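PDB 3KOJ: uncharacterized protein ycf41 from Synechococcus elongatus PCC 6301, which probably binds single-stranded DNA through an OB-fold domain of the single-strand binding protein family. Local coordinates for residues 16-21 against 41-46; 21-26 against 71-76; 33-38 against 63-68; 56-61 against 98-103. The protein carries 1 engineered substitution. One frame throughout, in Å; residues are numbered along the deposited sequence.

From the N terminus, contact 1 opens first and closes the hairpin of strands 12-28 and 35-43 of an OB-fold barrel. Contact 2 starts where contact 1's first segment ends, sharing Val-21, and closes a longer loop by bringing the turn after helix 62-70 against the corner in strand 12-28. Contact 3, nested inside that loop, lays the helix on strand 35-43; contact 1 crosses both. Contact 4 follows contact 1 in series but crosses contacts 2 and 3, joining strands 53-60 and 100-103 in parallel and so closing the barrel.

Contact 1: residues 16-21 against 41-46; sequences LQATVV and VQFPGL
A single methyl group sits at the middle of the packing of residues 16-21 on 41-46. Ala-18 CB is the bump, and the hollow lies between two larger side chains of the facing strand: Val-41, whose CB is 3.6 Å from Ala-18 CB, and Phe-43, whose CB is 4.0 Å from it. The carbonyl O of Gln-42 closes the bottom of this notch. Val-41 contributes a wall because its CG2 occupies the crowded position between backbone N and carbonyl carbon, 3.7 Å from Ala-18 CB. Phe-43 adopts the same crowded kind of torsion for its CG (chi1 50°), and Leu-16 CD1 lies over one face of its ring, 4.3 Å from Phe-43 CE2. At the other end Val-21 crosses Gln-42 at about a right angle, its CG1 resting on Gln-42 CB at 3.7 Å.

The backbones are locked at Thr-19 and Gln-42, an antiparallel hydrogen-bonded pair. Thr-19 N donates to Gln-42 O at 2.9 Å, almost straight at 169°, and Gln-42 N returns a bond of 2.8 Å to Thr-19 O. Gln-42 O takes a second donor, a water that also accepts from Thr-19 OG1, so this carbonyl is gripped twice. Gln-42 OE1 accepts a hydrogen bond from Arg-54.

Leu-16 pairs with a strand of the second subunit, which carries the sheet across the interface. With their directions 134° apart, the strands are antiparallel but strongly twisted, as expected of the first hairpin of an OB-fold barrel.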
# COMPACT_ATOMS: atom_id res chain seq x y z
N LEU B 16 -1.68 7.59 -2.92
CA LEU B 16 -0.95 8.84 -3.00
C LEU B 16 -1.61 10.02 -2.30
O LEU B 16 -2.82 10.22 -2.38
CB LEU B 16 -0.77 9.25 -4.47
CG LEU B 16 -0.05 8.35 -5.47
CD1 LEU B 16 -0.44 8.77 -6.89
CD2 LEU B 16 1.45 8.46 -5.28
N GLN B 17 -0.78 10.80 -1.63
CA GLN B 17 -1.21 12.02 -0.95
C GLN B 17 -0.90 13.07 -2.01
O GLN B 17 0.24 13.16 -2.47
CB GLN B 17 -0.34 12.24 0.27
CG GLN B 17 -0.78 13.35 1.18
CD GLN B 17 0.14 13.46 2.37
OE1 GLN B 17 0.62 12.44 2.88
NE2 GLN B 17 0.41 14.68 2.81
N ALA B 18 -1.89 13.86 -2.41
CA ALA B 18 -1.68 14.87 -3.45
C ALA B 18 -2.60 16.07 -3.32
O ALA B 18 -3.56 16.05 -2.53
CB ALA B 18 -1.85 14.22 -4.83
N THR B 19 -2.31 17.09 -4.11
CA THR B 19 -3.07 18.33 -4.13
C THR B 19 -3.83 18.46 -5.45
O THR B 19 -3.27 18.24 -6.52
CB THR B 19 -2.13 19.55 -3.98
OG1 THR B 19 -1.36 19.42 -2.78
CG2 THR B 19 -2.92 20.86 -3.93
N VAL B 20 -5.11 18.81 -5.37
CA VAL B 20 -5.92 18.98 -6.57
C VAL B 20 -5.48 20.25 -7.30
O VAL B 20 -5.53 21.34 -6.74
CB VAL B 20 -7.42 19.10 -6.19
CG1 VAL B 20 -8.28 19.29 -7.44
CG2 VAL B 20 -7.86 17.85 -5.43
N VAL B 21 -5.02 20.11 -8.55
CA VAL B 21 -4.58 21.28 -9.31
C VAL B 21 -5.40 21.55 -10.56
O VAL B 21 -5.19 22.54 -11.26
CB VAL B 21 -3.09 21.18 -9.67
CG1 VAL B 21 -2.26 21.12 -8.39
CG2 VAL B 21 -2.84 19.96 -10.54
N VAL B 41 -3.86 16.01 -10.21
CA VAL B 41 -3.30 16.28 -8.90
C VAL B 41 -1.79 16.43 -9.02
O VAL B 41 -1.19 16.02 -10.01
CB VAL B 41 -3.60 15.14 -7.89
CG1 VAL B 41 -5.11 14.95 -7.76
CG2 VAL B 41 -2.91 13.84 -8.32
N GLN B 42 -1.20 17.05 -8.01
CA GLN B 42 0.24 17.25 -7.98
C GLN B 42 0.80 16.72 -6.66
O GLN B 42 0.20 16.92 -5.60
CB GLN B 42 0.58 18.73 -8.13
CG GLN B 42 2.08 19.03 -8.08
CD GLN B 42 2.39 20.50 -8.25
OE1 GLN B 42 2.23 21.06 -9.34
NE2 GLN B 42 2.84 21.14 -7.18
N PHE B 43 1.93 16.04 -6.73
CA PHE B 43 2.56 15.52 -5.53
C PHE B 43 4.06 15.71 -5.62
O PHE B 43 4.62 15.79 -6.72
CB PHE B 43 2.17 14.05 -5.29
CG PHE B 43 2.35 13.15 -6.47
CD1 PHE B 43 3.47 12.33 -6.58
CD2 PHE B 43 1.37 13.07 -7.46
CE1 PHE B 43 3.61 11.45 -7.64
CE2 PHE B 43 1.50 12.18 -8.53
CZ PHE B 43 2.62 11.37 -8.62
N PRO B 44 4.74 15.78 -4.47
CA PRO B 44 6.19 15.98 -4.40
C PRO B 44 7.05 14.99 -5.14
O PRO B 44 6.74 13.79 -5.21
CB PRO B 44 6.47 15.94 -2.89
CG PRO B 44 5.16 16.35 -2.28
CD PRO B 44 4.18 15.59 -3.12
N GLY B 45 8.14 15.50 -5.70
CA GLY B 45 9.08 14.64 -6.40
C GLY B 45 9.75 13.89 -5.28
O GLY B 45 9.46 14.13 -4.10
N LEU B 46 10.63 12.96 -5.59
CA LEU B 46 11.26 12.23 -4.51
C LEU B 46 12.44 12.96 -3.89
O LEU B 46 12.89 12.60 -2.78
CB LEU B 46 11.64 10.85 -5.01
CG LEU B 46 10.36 10.27 -5.62
CD1 LEU B 46 10.60 8.90 -6.18
CD2 LEU B 46 9.30 10.24 -4.55
O HOH W 1 0.82 17.72 -2.65

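Contact 2: residues 21-26 against 71-76; sequences VEAPQL and CRLNDE
Leu-73 reaches across from the loop of residues 71-76 into the corner that the chain turns at Glu-22. Its CG stands anti to the carbonyl carbon, and with CD1 continuing the chain (chi2 -176°) the other branch, CD2, is brought to the backbone of residues 21-23. Leu-73 CD2 lies 3.4 Å from Ala-23 N and 3.6 Å from Val-21 C, so one methyl spans the corner. Val-21 and Glu-22 both face Val-40 there, forming a classic beta bulge.

Farther along, the ring of Pro-24 points at Cys-71, the first residue past the helix: Pro-24 CG is 3.4 Å from Cys-71 O. The same oxygen is held on its own side by Arg-72. That side chain bends at chi2 (-63°) instead of running out straight, which swings the guanidinium back so that Arg-72 NH1 donates to Cys-71 O at 2.6 Å. The oxygen lies in the guanidinium plane, but NH1 stands above the plane of the carbonyl. NH1 also bonds Gln-68 O, and the Pro-24 and Arg-72 side chains cross at about a right angle, with Pro-24 CG 4.1 Å from Arg-72 NH1.

Behind this, residues 72-75 make a type II turn. Asp-75 N donates to Arg-72 O at 3.0 Å, while Asp-75 OD2 takes Arg-72 N at 2.8 Å, so the turn is fastened twice.

No hydrogen bond joins the two segments. The polar bonds shape the loop from within, and apolar carbons of Leu-73 and Pro-24, set against the facing backbone, make the join; the positive guanidinium beside two carbonyls at the helix C terminus would probably be electrostatically favourable there.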
# COMPACT_ATOMS: atom_id res chain seq x y z
N VAL B 21 -5.02 20.11 -8.55
CA VAL B 21 -4.58 21.28 -9.31
C VAL B 21 -5.40 21.55 -10.56
O VAL B 21 -5.19 22.54 -11.26
CB VAL B 21 -3.09 21.18 -9.67
CG1 VAL B 21 -2.26 21.12 -8.39
CG2 VAL B 21 -2.84 19.96 -10.54
N GLU B 22 -6.33 20.64 -10.87
CA GLU B 22 -7.25 20.86 -11.97
C GLU B 22 -8.56 20.28 -11.47
O GLU B 22 -8.66 19.09 -11.16
CB GLU B 22 -6.83 20.17 -13.27
CG GLU B 22 -7.67 20.69 -14.45
CD GLU B 22 -7.07 20.41 -15.82
OE1 GLU B 22 -5.85 20.60 -15.99
OE2 GLU B 22 -7.83 20.03 -16.73
N ALA B 23 -9.55 21.16 -11.35
CA ALA B 23 -10.86 20.78 -10.85
C ALA B 23 -11.50 19.64 -11.62
O ALA B 23 -11.37 19.55 -12.85
CB ALA B 23 -11.79 22.00 -10.85
N PRO B 24 -12.18 18.75 -10.91
CA PRO B 24 -12.85 17.60 -11.52
C PRO B 24 -13.92 18.02 -12.52
O PRO B 24 -14.67 18.97 -12.29
CB PRO B 24 -13.44 16.85 -10.32
CG PRO B 24 -13.57 17.92 -9.27
CD PRO B 24 -12.30 18.70 -9.44
N GLN B 25 -13.97 17.30 -13.64
CA GLN B 25 -14.95 17.53 -14.70
C GLN B 25 -15.69 16.22 -14.84
O GLN B 25 -15.07 15.15 -14.91
CB GLN B 25 -14.26 17.88 -16.02
CG GLN B 25 -13.39 19.13 -15.97
CD GLN B 25 -14.17 20.36 -15.56
OE1 GLN B 25 -13.93 20.94 -14.49
NE2 GLN B 25 -15.11 20.78 -16.40
N LEU B 26 -17.02 16.28 -14.88
CA LEU B 26 -17.82 15.06 -14.98
C LEU B 26 -18.51 14.87 -16.32
O LEU B 26 -18.93 15.83 -16.97
CB LEU B 26 -18.87 15.05 -13.86
CG LEU B 26 -18.85 13.83 -12.93
CD1 LEU B 26 -19.81 14.06 -11.78
CD2 LEU B 26 -19.21 12.58 -13.70
N CYS B 71 -13.84 17.38 -4.14
CA CYS B 71 -12.54 17.91 -4.52
C CYS B 71 -12.52 19.26 -5.21
O CYS B 71 -13.10 19.44 -6.27
CB CYS B 71 -11.81 16.88 -5.38
SG CYS B 71 -11.53 15.29 -4.55
N ARG B 72 -11.83 20.21 -4.58
CA ARG B 72 -11.69 21.56 -5.10
C ARG B 72 -10.21 21.92 -5.20
O ARG B 72 -9.38 21.29 -4.55
CB ARG B 72 -12.41 22.56 -4.19
CG ARG B 72 -13.93 22.44 -4.28
CD ARG B 72 -14.41 22.79 -5.69
NE ARG B 72 -15.83 22.55 -5.89
CZ ARG B 72 -16.35 21.39 -6.29
NH1 ARG B 72 -15.56 20.35 -6.56
NH2 ARG B 72 -17.66 21.27 -6.44
N LEU B 73 -9.90 22.92 -6.02
CA LEU B 73 -8.52 23.34 -6.20
C LEU B 73 -7.82 23.58 -4.87
O LEU B 73 -8.38 24.18 -3.97
CB LEU B 73 -8.43 24.62 -7.05
CG LEU B 73 -8.87 24.52 -8.51
CD1 LEU B 73 -8.62 25.85 -9.21
CD2 LEU B 73 -8.11 23.40 -9.20
N ASN B 74 -6.60 23.06 -4.79
CA ASN B 74 -5.74 23.18 -3.62
C ASN B 74 -6.10 22.28 -2.44
O ASN B 74 -5.47 22.36 -1.39
CB ASN B 74 -5.63 24.64 -3.17
CG ASN B 74 -4.31 24.93 -2.48
OD1 ASN B 74 -3.24 24.56 -2.99
ND2 ASN B 74 -4.36 25.60 -1.34
N ASP B 75 -7.11 21.43 -2.60
CA ASP B 75 -7.47 20.49 -1.53
C ASP B 75 -6.39 19.41 -1.49
O ASP B 75 -5.93 18.96 -2.54
CB ASP B 75 -8.81 19.78 -1.82
CG ASP B 75 -10.01 20.64 -1.48
OD1 ASP B 75 -9.83 21.69 -0.84
OD2 ASP B 75 -11.14 20.24 -1.85
N GLU B 76 -5.98 19.01 -0.29
CA GLU B 76 -4.98 17.95 -0.17
C GLU B 76 -5.76 16.68 0.15
O GLU B 76 -6.51 16.62 1.12
CB GLU B 76 -3.98 18.24 0.96
CG GLU B 76 -3.02 17.08 1.22
CD GLU B 76 -1.60 17.35 0.75
OE1 GLU B 76 -0.78 17.81 1.57
OE2 GLU B 76 -1.30 17.10 -0.44

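Contact 3: residues 33-38 against 63-68; sequences QTPVAE and VAQELQ
This is helix-on-strand packing: helix 62-70, which in the OB fold lies between the third and fourth barrel strands, rests here on the beginning of strand 35-43. The two axes pass within 6.8 Å and their directions differ by 43°, a close approach made possible by alanines on both sides. Ala-37 and Ala-64 point at each other, with only 4.7 Å between Ala-37 CA and Ala-64 CA.

Their methyls meet at 3.8 Å, CB of Ala-37 to CB of Ala-64, but each also presses on backbone. Ala-37 CB lies 3.4 Å from Ala-64 O, an oxygen already used inside the helix as acceptor for Gln-68 N. Ala-64 CB in turn lies 3.5 Å from Pro-35 O, so the methyl settles against the strand between Pro-35 and Ala-37. One turn on, Leu-67 touches Ala-37 through its own CB, while its side chain also meets Val-106 of strand 105-107.

The outer margin is formed by Pro-35 and Gln-65. Gln-65 has its CG anti to the carbonyl carbon and runs out extended, which brings Gln-65 NE2 obliquely to Pro-35 CG at 3.9 Å. Val-36, between the two inward residues, points away from the helix and touches Val-58 and Trp-60.

The strand's backbone bonds go to the chain on both sides, Ala-37 with Gly-59 of strand 53-60 and Pro-35 with Gly-61 just past it, Val-36 with Arg-27 and Glu-38 with Gln-25 of strand 12-28; none joins it to the helix segment. The join is therefore apolar and dependent on small size: close fit, not directional bonding, sets how near the helix comes.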
# COMPACT_ATOMS: atom_id res chain seq x y z
N GLN B 33 -24.83 6.24 -18.64
CA GLN B 33 -25.37 5.89 -17.33
C GLN B 33 -24.30 5.90 -16.24
O GLN B 33 -24.60 6.18 -15.08
CB GLN B 33 -26.03 4.51 -17.38
CG GLN B 33 -25.05 3.37 -17.60
CD GLN B 33 -25.74 2.04 -17.83
OE1 GLN B 33 -25.08 1.01 -18.01
NE2 GLN B 33 -27.07 2.05 -17.83
N THR B 34 -23.06 5.59 -16.61
CA THR B 34 -21.97 5.58 -15.64
C THR B 34 -21.21 6.90 -15.62
O THR B 34 -20.58 7.28 -16.60
CB THR B 34 -20.97 4.45 -15.93
OG1 THR B 34 -21.65 3.18 -15.92
CG2 THR B 34 -19.88 4.43 -14.87
N PRO B 35 -21.27 7.61 -14.48
CA PRO B 35 -20.58 8.89 -14.33
C PRO B 35 -19.07 8.69 -14.31
O PRO B 35 -18.59 7.70 -13.75
CB PRO B 35 -21.08 9.41 -12.98
CG PRO B 35 -22.33 8.61 -12.71
CD PRO B 35 -21.99 7.26 -13.25
N VAL B 36 -18.33 9.60 -14.91
CA VAL B 36 -16.88 9.51 -14.89
C VAL B 36 -16.32 10.91 -14.66
O VAL B 36 -16.66 11.86 -15.36
CB VAL B 36 -16.31 8.88 -16.19
CG1 VAL B 36 -16.89 9.55 -17.39
CG2 VAL B 36 -14.79 8.96 -16.19
N ALA B 37 -15.49 11.02 -13.63
CA ALA B 37 -14.90 12.29 -13.27
C ALA B 37 -13.39 12.25 -13.45
O ALA B 37 -12.75 11.25 -13.11
CB ALA B 37 -15.23 12.61 -11.81
N GLU B 38 -12.83 13.31 -14.00
CA GLU B 38 -11.39 13.35 -14.17
C GLU B 38 -10.85 14.68 -13.66
O GLU B 38 -11.48 15.73 -13.81
CB GLU B 38 -10.99 13.11 -15.63
CG GLU B 38 -10.82 14.32 -16.51
CD GLU B 38 -10.25 13.94 -17.87
OE1 GLU B 38 -10.83 13.06 -18.53
OE2 GLU B 38 -9.22 14.52 -18.28
N VAL B 63 -17.68 6.88 -7.02
CA VAL B 63 -16.50 7.66 -6.66
C VAL B 63 -16.36 8.89 -7.54
O VAL B 63 -15.78 9.90 -7.12
CB VAL B 63 -15.21 6.79 -6.72
CG1 VAL B 63 -14.74 6.63 -8.14
CG2 VAL B 63 -14.13 7.42 -5.84
N ALA B 64 -16.90 8.83 -8.76
CA ALA B 64 -16.84 9.98 -9.67
C ALA B 64 -17.67 11.13 -9.08
O ALA B 64 -17.25 12.28 -9.08
CB ALA B 64 -17.39 9.59 -11.04
N GLN B 65 -18.85 10.80 -8.57
CA GLN B 65 -19.73 11.81 -7.99
C GLN B 65 -19.11 12.41 -6.72
O GLN B 65 -19.27 13.60 -6.45
CB GLN B 65 -21.09 11.19 -7.67
CG GLN B 65 -21.73 10.52 -8.88
CD GLN B 65 -23.06 9.85 -8.57
OE1 GLN B 65 -23.21 9.22 -7.52
NE2 GLN B 65 -24.01 9.97 -9.48
N GLU B 66 -18.39 11.59 -5.97
CA GLU B 66 -17.73 12.03 -4.75
C GLU B 66 -16.59 13.00 -5.06
O GLU B 66 -16.40 14.00 -4.36
CB GLU B 66 -17.20 10.80 -3.99
CG GLU B 66 -16.47 11.12 -2.70
CD GLU B 66 -16.05 9.87 -1.96
OE1 GLU B 66 -16.33 8.76 -2.46
OE2 GLU B 66 -15.46 10.00 -0.87
N LEU B 67 -15.83 12.71 -6.12
CA LEU B 67 -14.72 13.58 -6.51
C LEU B 67 -15.24 14.97 -6.90
O LEU B 67 -14.76 15.98 -6.39
CB LEU B 67 -13.96 12.97 -7.70
CG LEU B 67 -13.15 11.70 -7.42
CD1 LEU B 67 -12.52 11.20 -8.72
CD2 LEU B 67 -12.07 12.01 -6.39
N GLN B 68 -16.21 15.01 -7.80
CA GLN B 68 -16.79 16.27 -8.25
C GLN B 68 -17.44 17.04 -7.12
O GLN B 68 -17.39 18.27 -7.08
CB GLN B 68 -17.82 16.01 -9.35
CG GLN B 68 -18.79 17.18 -9.58
CD GLN B 68 -20.00 17.13 -8.66
OE1 GLN B 68 -20.49 18.16 -8.21
NE2 GLN B 68 -20.48 15.92 -8.38

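Contact 4: residues 56-61 against 98-103; sequences KVVGWG and QTELTV
Strands 56-60 and 100-103 run parallel, an exception among the otherwise antiparallel strand pairs of this chain. It is the feature expected of an OB fold, in which the third and fifth strands meet side by side to close the barrel.

Three backbone bonds hold the pair: Leu-101 N to Lys-56 O at 3.0 Å, nearly along the C=O axis; Val-58 N to Leu-101 O at 2.9 Å, almost straight at 172°; and Val-103 N to Val-58 O. Val-57, Leu-101 and Val-103 share one face, where Val-57 also meets Val-41 and Leu-79.

On the other face Lys-56, fully extended, lies alongside Glu-100 and points the same way. Lys-56 NZ and Glu-100 OE2 form a rather long salt bridge of 3.6 Å, and Lys-56 CD lies nearer that oxygen, at 3.4 Å. Glu-100 OE1 is paired with Arg-84 and touches Val-58 CG2. An alanine in place of Lys-56 would remove both the charge and the aliphatic stem, and would probably leave Glu-100 OE2 without this charged partner and the Glu-100 side chain less well supported on this face, with Arg-84 still on OE1.

Trp-60 CD1 meets Thr-102 CG2 at 4.0 Å; aromatic residues of related SSB proteins stack on DNA bases, and this exposed indole may do likewise. Where the strands end, one water accepts from Trp-60 N at 2.8 Å and donates to Val-103 O at 2.7 Å.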
# COMPACT_ATOMS: atom_id res chain seq x y z
N LYS B 56 -2.93 12.56 -13.97
CA LYS B 56 -4.34 12.56 -14.31
C LYS B 56 -5.00 11.51 -13.42
O LYS B 56 -4.49 10.40 -13.28
CB LYS B 56 -4.54 12.19 -15.78
CG LYS B 56 -6.00 12.10 -16.19
CD LYS B 56 -6.14 11.74 -17.66
CE LYS B 56 -7.59 11.55 -18.06
NZ LYS B 56 -7.72 11.20 -19.50
N VAL B 57 -6.13 11.87 -12.83
CA VAL B 57 -6.85 10.97 -11.94
C VAL B 57 -8.27 10.80 -12.47
O VAL B 57 -8.93 11.78 -12.81
CB VAL B 57 -6.88 11.56 -10.51
CG1 VAL B 57 -7.77 10.73 -9.61
CG2 VAL B 57 -5.46 11.61 -9.96
N VAL B 58 -8.73 9.56 -12.55
CA VAL B 58 -10.07 9.28 -13.07
C VAL B 58 -10.87 8.37 -12.14
O VAL B 58 -10.37 7.36 -11.67
CB VAL B 58 -9.99 8.61 -14.46
CG1 VAL B 58 -11.39 8.41 -15.02
CG2 VAL B 58 -9.13 9.46 -15.39
N GLY B 59 -12.12 8.75 -11.91
CA GLY B 59 -13.00 7.96 -11.06
C GLY B 59 -14.27 7.59 -11.79
O GLY B 59 -14.82 8.40 -12.55
N TRP B 60 -14.76 6.37 -11.58
CA TRP B 60 -15.98 5.91 -12.24
C TRP B 60 -17.08 5.61 -11.23
O TRP B 60 -16.80 5.20 -10.10
CB TRP B 60 -15.70 4.66 -13.07
CG TRP B 60 -14.66 4.82 -14.13
CD1 TRP B 60 -13.32 4.99 -13.94
CD2 TRP B 60 -14.87 4.83 -15.55
NE1 TRP B 60 -12.68 5.10 -15.15
CE2 TRP B 60 -13.61 5.01 -16.15
CE3 TRP B 60 -16.00 4.71 -16.36
CZ2 TRP B 60 -13.45 5.07 -17.54
CZ3 TRP B 60 -15.84 4.77 -17.74
CH2 TRP B 60 -14.57 4.94 -18.32
N GLY B 61 -18.32 5.81 -11.65
CA GLY B 61 -19.45 5.52 -10.78
C GLY B 61 -19.59 6.41 -9.57
O GLY B 61 -19.42 7.63 -9.65
N GLN B 98 -0.17 7.92 -22.06
CA GLN B 98 -0.57 8.76 -20.94
C GLN B 98 -0.79 7.95 -19.67
O GLN B 98 -1.46 6.92 -19.68
CB GLN B 98 -1.85 9.52 -21.30
N THR B 99 -0.23 8.44 -18.57
CA THR B 99 -0.35 7.77 -17.28
C THR B 99 -1.55 8.33 -16.52
O THR B 99 -1.91 9.49 -16.67
CB THR B 99 0.90 8.00 -16.41
OG1 THR B 99 2.05 7.47 -17.08
CG2 THR B 99 0.75 7.31 -15.06
N GLU B 100 -2.18 7.48 -15.71
CA GLU B 100 -3.30 7.94 -14.92
C GLU B 100 -3.61 6.97 -13.80
O GLU B 100 -3.27 5.79 -13.87
CB GLU B 100 -4.53 8.19 -15.80
CG GLU B 100 -5.34 6.97 -16.21
CD GLU B 100 -6.45 7.33 -17.18
OE1 GLU B 100 -7.46 6.60 -17.23
OE2 GLU B 100 -6.31 8.34 -17.91
N LEU B 101 -4.22 7.49 -12.75
CA LEU B 101 -4.59 6.69 -11.60
C LEU B 101 -6.10 6.52 -11.65
O LEU B 101 -6.84 7.51 -11.62
CB LEU B 101 -4.21 7.41 -10.30
CG LEU B 101 -4.53 6.69 -8.99
CD1 LEU B 101 -3.61 5.49 -8.82
CD2 LEU B 101 -4.37 7.65 -7.82
N THR B 102 -6.56 5.28 -11.75
CA THR B 102 -7.99 5.01 -11.76
C THR B 102 -8.32 4.82 -10.28
O THR B 102 -7.99 3.80 -9.68
CB THR B 102 -8.31 3.75 -12.55
OG1 THR B 102 -7.76 3.87 -13.87
CG2 THR B 102 -9.82 3.58 -12.65
N VAL B 103 -8.98 5.82 -9.71
CA VAL B 103 -9.32 5.83 -8.30
C VAL B 103 -10.42 4.90 -7.83
O VAL B 103 -11.46 4.78 -8.47
CB VAL B 103 -9.67 7.27 -7.86
CG1 VAL B 103 -10.14 7.29 -6.41
CG2 VAL B 103 -8.45 8.15 -8.02
O HOH W 2 -1.03 11.99 -16.07
O HOH W 3 -13.20 4.29 -10.49